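Long-range contact in D-galactonate dehydratase family member SEN1436 (Salmonella enterica subsp. enterica serovar Enteritidis, PDB 3TW9), which catalyses, with low activity and one magnesium ion per subunit, the dehydration of D-gluconate to 2-dehydro-3-deoxy-D-gluconate: residues Asn203-Lys213 and Phe219-Leu231. Sequence-based numbering, arbitrary orientation.
Sequences NIQPKRSPRSK and FDPDAYAKSVPRL
Extended and without regular secondary structure, residues 203-207 run antiparallel to the first turns of helix 221-239, from Ser227 back to Asp220, with 5.7 Å between the CA atoms of Pro206 and Asp220. The one direct hydrogen bond between the segments runs from Lys207 N to Asp220 OD2 (2.7 Å), nearly straight at 167° and met almost along the C-O axis of OD2. Asp220 is also the N-cap: its OD1 takes Ala223 N (3.0 Å) from above the carboxylate plane and, weakly, Asp222 N. Its CG stands anti to the backbone N (chi1 -172°), a setting that lets OD1 cap the helix while OD2 reaches the passing chain. A water accepts from Lys207 NZ and donates to Asp220 OD2, linking two opposite charges too far apart for a salt bridge. Farther along, Ile204 lays CG2 against Ala223 CB (4.1 Å) and CD1 against Lys226 CB (3.7 Å). Arg230 crosses Ile204 at about a right angle, its guanidinium edge near Asn203 CA and, without bonding, Ile204 N; all three residues are poorly ordered. Ser227 OG donates to Ala223 O and touches Asn203 CB. Outside the enolase-superfamily C-terminal barrel, away from the magnesium and substrate sites, the loop after strand 175-177 thus passes over the capped start of the helix leading to strand 244-248; Val228, turned from residues 203-207, packs on Leu261 and Leu265 of helix 255-265, and Phe219, just after strand 217-218, bonds through its backbone to Arg433 of strand 432-433.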
ATOM      1  N   ASN C 203       2.951  46.369  -7.889  1.00 84.19           N
ATOM      2  CA  ASN C 203       3.914  45.374  -8.362  1.00 81.19           C
ATOM      3  C   ASN C 203       4.706  45.859  -9.573  1.00 76.57           C
ATOM      4  O   ASN C 203       4.709  47.047  -9.909  1.00 73.42           O
ATOM      5  CB  ASN C 203       3.207  44.052  -8.732  1.00 80.95           C
ATOM      6  CG  ASN C 203       2.316  43.524  -7.620  1.00 81.02           C
ATOM      7  OD1 ASN C 203       1.133  43.249  -7.840  1.00 74.50           O
ATOM      8  ND2 ASN C 203       2.879  43.373  -6.423  1.00 77.79           N
ATOM      9  N   ILE C 204       5.385  44.911 -10.210  1.00 71.32           N
ATOM     10  CA  ILE C 204       6.015  45.096 -11.507  1.00 64.97           C
ATOM     11  C   ILE C 204       4.931  45.029 -12.590  1.00 65.70           C
ATOM     12  O   ILE C 204       4.054  44.152 -12.550  1.00 64.78           O
ATOM     13  CB  ILE C 204       7.108  44.019 -11.703  1.00 56.41           C
ATOM     14  CG1 ILE C 204       8.359  44.427 -10.928  1.00 53.64           C
ATOM     15  CG2 ILE C 204       7.430  43.777 -13.182  1.00 61.12           C
ATOM     16  CD1 ILE C 204       8.988  43.298 -10.177  1.00 60.10           C
ATOM     17  N   GLN C 205       4.979  45.974 -13.531  1.00 60.49           N
ATOM     18  CA  GLN C 205       4.018  46.036 -14.630  1.00 59.16           C
ATOM     19  C   GLN C 205       4.206  44.844 -15.570  1.00 49.44           C
ATOM     20  O   GLN C 205       5.347  44.444 -15.832  1.00 42.70           O
ATOM     21  CB  GLN C 205       4.197  47.336 -15.414  1.00 60.71           C
ATOM     22  CG  GLN C 205       4.137  48.602 -14.564  1.00 79.07           C
ATOM     23  CD  GLN C 205       4.655  49.830 -15.300  1.00 94.87           C
ATOM     24  OE1 GLN C 205       5.671  49.770 -16.004  1.00 94.78           O
ATOM     25  NE2 GLN C 205       3.958  50.955 -15.130  1.00 97.33           N
ATOM     26  N   PRO C 206       3.092  44.270 -16.079  1.00 45.25           N
ATOM     27  CA  PRO C 206       3.230  43.240 -17.107  1.00 38.69           C
ATOM     28  C   PRO C 206       3.859  43.798 -18.390  1.00 39.04           C
ATOM     29  O   PRO C 206       3.787  45.006 -18.643  1.00 33.74           O
ATOM     30  CB  PRO C 206       1.783  42.790 -17.378  1.00 40.93           C
ATOM     31  CG  PRO C 206       0.977  43.293 -16.234  1.00 48.38           C
ATOM     32  CD  PRO C 206       1.678  44.530 -15.750  1.00 50.08           C
ATOM     33  N   LYS C 207       4.491  42.923 -19.172  1.00 26.69           N
ATOM     34  CA  LYS C 207       5.045  43.300 -20.478  1.00 26.18           C
ATOM     35  C   LYS C 207       3.954  43.728 -21.446  1.00 20.15           C
ATOM     36  O   LYS C 207       2.824  43.219 -21.404  1.00 28.95           O
ATOM     37  CB  LYS C 207       5.848  42.141 -21.090  1.00 27.49           C
ATOM     38  CG  LYS C 207       7.200  41.902 -20.425  1.00 29.84           C
ATOM     39  CD  LYS C 207       7.991  40.812 -21.140  1.00 33.08           C
ATOM     40  CE  LYS C 207       8.989  40.125 -20.203  1.00 45.62           C
ATOM     41  NZ  LYS C 207       9.145  40.741 -18.841  1.00 40.71           N
ATOM     42  N   ARG C 208       4.306  44.646 -22.348  1.00 23.58           N
ATOM     43  CA  ARG C 208       3.397  45.048 -23.425  1.00 25.56           C
ATOM     44  C   ARG C 208       3.423  43.936 -24.478  1.00 22.65           C
ATOM     45  O   ARG C 208       4.481  43.379 -24.759  1.00 27.53           O
ATOM     46  CB  ARG C 208       3.828  46.407 -23.995  1.00 26.01           C
ATOM     47  CG  ARG C 208       3.092  46.859 -25.263  1.00 41.61           C
ATOM     48  CD  ARG C 208       3.713  48.138 -25.877  1.00 47.96           C
ATOM     49  NE  ARG C 208       5.126  48.334 -25.528  1.00 37.01           N
ATOM     50  CZ  ARG C 208       6.162  47.830 -26.198  1.00 40.96           C
ATOM     51  NH1 ARG C 208       5.975  47.076 -27.279  1.00 33.99           N
ATOM     52  NH2 ARG C 208       7.392  48.081 -25.770  1.00 39.42           N
ATOM     53  N   SER C 209       2.244  43.578 -24.977  1.00 24.66           N
ATOM     54  CA  SER C 209       2.054  42.538 -25.993  1.00 19.34           C
ATOM     55  C   SER C 209       2.360  43.089 -27.382  1.00 26.82           C
ATOM     56  O   SER C 209       2.488  44.304 -27.541  1.00 27.06           O
ATOM     57  CB  SER C 209       0.603  42.048 -25.953  1.00 23.96           C
ATOM     58  OG  SER C 209       0.362  41.273 -24.802  1.00 30.52           O
ATOM     59  N   PRO C 210       2.492  42.205 -28.398  1.00 26.18           N
ATOM     60  CA  PRO C 210       2.563  42.658 -29.798  1.00 22.66           C
ATOM     61  C   PRO C 210       1.320  43.493 -30.220  1.00 30.58           C
ATOM     62  O   PRO C 210       0.302  43.544 -29.513  1.00 25.42           O
ATOM     63  CB  PRO C 210       2.550  41.348 -30.595  1.00 29.59           C
ATOM     64  CG  PRO C 210       3.015  40.310 -29.670  1.00 28.45           C
ATOM     65  CD  PRO C 210       2.662  40.745 -28.290  1.00 23.54           C
ATOM     66  N   ARG C 211       1.397  44.097 -31.398  1.00 27.14           N
ATOM     67  CA  ARG C 211       0.359  45.047 -31.863  1.00 29.46           C
ATOM     68  C   ARG C 211      -1.004  44.432 -32.206  1.00 34.87           C
ATOM     69  O   ARG C 211      -1.981  45.143 -32.434  1.00 33.53           O
ATOM     70  CB  ARG C 211       0.901  45.828 -33.052  1.00 28.69           C
ATOM     71  CG  ARG C 211       1.281  44.946 -34.255  1.00 31.49           C
ATOM     72  CD  ARG C 211       2.305  45.653 -35.110  1.00 30.22           C
ATOM     73  NE  ARG C 211       2.550  44.973 -36.382  1.00 35.03           N
ATOM     74  CZ  ARG C 211       3.381  45.415 -37.331  1.00 23.71           C
ATOM     75  NH1 ARG C 211       3.514  44.724 -38.457  1.00 30.73           N
ATOM     76  NH2 ARG C 211       4.063  46.549 -37.171  1.00 29.41           N
ATOM     77  N   SER C 212      -1.079  43.110 -32.254  1.00 30.96           N
ATOM     78  CA  SER C 212      -2.369  42.431 -32.283  1.00 28.78           C
ATOM     79  C   SER C 212      -2.265  41.235 -31.343  1.00 38.25           C
ATOM     80  O   SER C 212      -1.164  40.805 -31.015  1.00 40.24           O
ATOM     81  CB  SER C 212      -2.771  42.009 -33.707  1.00 39.95           C
ATOM     82  OG  SER C 212      -2.184  40.765 -34.073  1.00 49.24           O
ATOM     83  N   LYS C 213      -3.398  40.727 -30.881  1.00 35.10           N
ATOM     84  CA  LYS C 213      -3.403  39.673 -29.867  1.00 39.03           C
ATOM     85  C   LYS C 213      -4.360  38.579 -30.248  1.00 36.14           C
ATOM     86  O   LYS C 213      -5.490  38.851 -30.611  1.00 29.77           O
ATOM     87  CB  LYS C 213      -3.793  40.230 -28.492  1.00 36.66           C
ATOM     88  CG  LYS C 213      -2.669  41.000 -27.766  1.00 45.30           C
ATOM     89  CD  LYS C 213      -3.174  41.770 -26.542  1.00 57.11           C
ATOM     90  CE  LYS C 213      -3.284  40.886 -25.305  1.00 48.18           C
ATOM     91  NZ  LYS C 213      -3.768  41.624 -24.094  1.00 44.50           N
ATOM     92  N   PHE C 219      -1.233  36.396 -19.358  1.00 26.66           N
ATOM     93  CA  PHE C 219      -0.541  36.341 -18.081  1.00 23.69           C
ATOM     94  C   PHE C 219       0.937  36.577 -18.303  1.00 31.99           C
ATOM     95  O   PHE C 219       1.499  36.087 -19.277  1.00 32.51           O
ATOM     96  CB  PHE C 219      -0.768  34.958 -17.459  1.00 29.95           C
ATOM     97  CG  PHE C 219      -0.074  34.745 -16.142  1.00 49.65           C
ATOM     98  CD1 PHE C 219      -0.510  35.417 -14.990  1.00 53.68           C
ATOM     99  CD2 PHE C 219       0.989  33.844 -16.042  1.00 43.34           C
ATOM    100  CE1 PHE C 219       0.103  35.223 -13.762  1.00 33.73           C
ATOM    101  CE2 PHE C 219       1.617  33.631 -14.808  1.00 41.09           C
ATOM    102  CZ  PHE C 219       1.164  34.312 -13.672  1.00 46.18           C
ATOM    103  N   ASP C 220       1.564  37.315 -17.393  1.00 22.13           N
ATOM    104  CA  ASP C 220       2.989  37.587 -17.474  1.00 24.70           C
ATOM    105  C   ASP C 220       3.722  36.785 -16.403  1.00 22.68           C
ATOM    106  O   ASP C 220       3.732  37.179 -15.229  1.00 22.09           O
ATOM    107  CB  ASP C 220       3.270  39.074 -17.291  1.00 24.00           C
ATOM    108  CG  ASP C 220       4.722  39.435 -17.564  1.00 25.89           C
ATOM    109  OD1 ASP C 220       5.636  38.627 -17.304  1.00 27.19           O
ATOM    110  OD2 ASP C 220       4.971  40.546 -18.041  1.00 34.32           O
ATOM    111  N   PRO C 221       4.363  35.669 -16.807  1.00 26.21           N
ATOM    112  CA  PRO C 221       4.981  34.770 -15.820  1.00 22.23           C
ATOM    113  C   PRO C 221       6.183  35.377 -15.111  1.00 22.06           C
ATOM    114  O   PRO C 221       6.463  35.021 -13.969  1.00 26.53           O
ATOM    115  CB  PRO C 221       5.417  33.561 -16.665  1.00 28.34           C
ATOM    116  CG  PRO C 221       5.538  34.090 -18.061  1.00 25.91           C
ATOM    117  CD  PRO C 221       4.512  35.169 -18.186  1.00 26.25           C
ATOM    118  N   ASP C 222       6.887  36.283 -15.780  1.00 25.84           N
ATOM    119  CA  ASP C 222       8.062  36.912 -15.185  1.00 30.88           C
ATOM    120  C   ASP C 222       7.674  37.985 -14.164  1.00 27.56           C
ATOM    121  O   ASP C 222       8.258  38.050 -13.076  1.00 28.11           O
ATOM    122  CB  ASP C 222       8.994  37.448 -16.260  1.00 30.16           C
ATOM    123  CG  ASP C 222       9.632  36.331 -17.078  1.00 47.13           C
ATOM    124  OD1 ASP C 222      10.631  35.737 -16.620  1.00 63.45           O
ATOM    125  OD2 ASP C 222       9.129  36.042 -18.180  1.00 45.75           O
ATOM    126  N   ALA C 223       6.668  38.802 -14.486  1.00 23.55           N
ATOM    127  CA  ALA C 223       6.110  39.752 -13.505  1.00 24.25           C
ATOM    128  C   ALA C 223       5.612  39.001 -12.271  1.00 28.65           C
ATOM    129  O   ALA C 223       5.900  39.394 -11.139  1.00 28.01           O
ATOM    130  CB  ALA C 223       4.966  40.575 -14.120  1.00 27.12           C
ATOM    131  N   TYR C 224       4.913  37.891 -12.514  1.00 24.11           N
ATOM    132  CA  TYR C 224       4.360  37.051 -11.445  1.00 21.16           C
ATOM    133  C   TYR C 224       5.470  36.576 -10.514  1.00 29.20           C
ATOM    134  O   TYR C 224       5.382  36.729  -9.282  1.00 28.41           O
ATOM    135  CB  TYR C 224       3.582  35.865 -12.052  1.00 24.35           C
ATOM    136  CG  TYR C 224       3.496  34.659 -11.130  1.00 20.97           C
ATOM    137  CD1 TYR C 224       2.665  34.662  -9.999  1.00 26.54           C
ATOM    138  CD2 TYR C 224       4.287  33.520 -11.370  1.00 24.35           C
ATOM    139  CE1 TYR C 224       2.613  33.566  -9.140  1.00 20.89           C
ATOM    140  CE2 TYR C 224       4.249  32.428 -10.517  1.00 22.09           C
ATOM    141  CZ  TYR C 224       3.418  32.454  -9.397  1.00 25.32           C
ATOM    142  OH  TYR C 224       3.367  31.355  -8.555  1.00 24.26           O
ATOM    143  N   ALA C 225       6.520  36.001 -11.101  1.00 21.53           N
ATOM    144  CA  ALA C 225       7.548  35.324 -10.318  1.00 23.68           C
ATOM    145  C   ALA C 225       8.363  36.317  -9.485  1.00 35.12           C
ATOM    146  O   ALA C 225       8.823  35.989  -8.383  1.00 31.79           O
ATOM    147  CB  ALA C 225       8.452  34.550 -11.223  1.00 23.44           C
ATOM    148  N   LYS C 226       8.535  37.525 -10.020  1.00 26.89           N
ATOM    149  CA  LYS C 226       9.267  38.579  -9.320  1.00 27.48           C
ATOM    150  C   LYS C 226       8.426  39.204  -8.212  1.00 33.90           C
ATOM    151  O   LYS C 226       8.978  39.832  -7.300  1.00 36.83           O
ATOM    152  CB  LYS C 226       9.763  39.647 -10.301  1.00 27.37           C
ATOM    153  CG  LYS C 226      10.835  39.176 -11.280  1.00 39.68           C
ATOM    154  CD  LYS C 226      11.302  40.321 -12.170  1.00 38.05           C
ATOM    155  CE  LYS C 226      12.295  39.857 -13.220  1.00 39.38           C
ATOM    156  NZ  LYS C 226      11.592  39.199 -14.338  1.00 47.09           N
ATOM    157  N   SER C 227       7.107  39.004  -8.277  1.00 27.51           N
ATOM    158  CA  SER C 227       6.179  39.602  -7.312  1.00 33.25           C
ATOM    159  C   SER C 227       5.780  38.722  -6.134  1.00 35.60           C
ATOM    160  O   SER C 227       5.379  39.236  -5.088  1.00 28.49           O
ATOM    161  CB  SER C 227       4.930  40.105  -8.030  1.00 34.34           C
ATOM    162  OG  SER C 227       5.324  41.009  -9.048  1.00 34.87           O
ATOM    163  N   VAL C 228       5.866  37.406  -6.305  1.00 27.23           N
ATOM    164  CA  VAL C 228       5.502  36.486  -5.226  1.00 30.51           C
ATOM    165  C   VAL C 228       6.304  36.690  -3.920  1.00 27.57           C
ATOM    166  O   VAL C 228       5.694  36.701  -2.861  1.00 26.13           O
ATOM    167  CB  VAL C 228       5.457  34.982  -5.701  1.00 21.70           C
ATOM    168  CG1 VAL C 228       5.135  34.001  -4.536  1.00 27.58           C
ATOM    169  CG2 VAL C 228       4.429  34.835  -6.752  1.00 25.92           C
ATOM    170  N   PRO C 229       7.653  36.849  -3.985  1.00 25.77           N
ATOM    171  CA  PRO C 229       8.329  36.999  -2.705  1.00 26.80           C
ATOM    172  C   PRO C 229       7.888  38.252  -1.936  1.00 29.69           C
ATOM    173  O   PRO C 229       7.823  38.210  -0.706  1.00 26.37           O
ATOM    174  CB  PRO C 229       9.808  37.101  -3.090  1.00 28.54           C
ATOM    175  CG  PRO C 229       9.900  36.321  -4.386  1.00 30.59           C
ATOM    176  CD  PRO C 229       8.624  36.663  -5.092  1.00 25.99           C
ATOM    177  N   ARG C 230       7.572  39.327  -2.661  1.00 29.61           N
ATOM    178  CA  ARG C 230       7.100  40.572  -2.043  1.00 31.82           C
ATOM    179  C   ARG C 230       5.755  40.401  -1.332  1.00 29.93           C
ATOM    180  O   ARG C 230       5.585  40.893  -0.204  1.00 30.30           O
ATOM    181  CB  ARG C 230       7.040  41.715  -3.070  1.00 33.65           C
ATOM    182  CG  ARG C 230       8.380  41.981  -3.763  1.00 53.29           C
ATOM    183  CD  ARG C 230       8.574  43.455  -4.084  1.00 79.80           C
ATOM    184  NE  ARG C 230       7.693  43.920  -5.153  1.00 91.34           N
ATOM    185  CZ  ARG C 230       8.068  44.093  -6.417  1.00 99.96           C
ATOM    186  NH1 ARG C 230       9.319  43.838  -6.788  1.00 97.16           N
ATOM    187  NH2 ARG C 230       7.189  44.525  -7.313  1.00101.89           N
ATOM    188  N   LEU C 231       4.829  39.678  -1.972  1.00 28.82           N
ATOM    189  CA  LEU C 231       3.553  39.285  -1.368  1.00 28.29           C
ATOM    190  C   LEU C 231       3.764  38.554  -0.034  1.00 27.10           C
ATOM    191  O   LEU C 231       3.165  38.915   0.973  1.00 26.96           O
ATOM    192  CB  LEU C 231       2.716  38.424  -2.341  1.00 26.47           C
ATOM    193  CG  LEU C 231       1.486  37.714  -1.772  1.00 33.81           C
ATOM    194  CD1 LEU C 231       0.370  38.707  -1.386  1.00 37.87           C
ATOM    195  CD2 LEU C 231       0.972  36.644  -2.732  1.00 43.80           C
TER
HETATM  196  O   HOH W   1       7.341  41.767 -16.845  1.00 37.58           O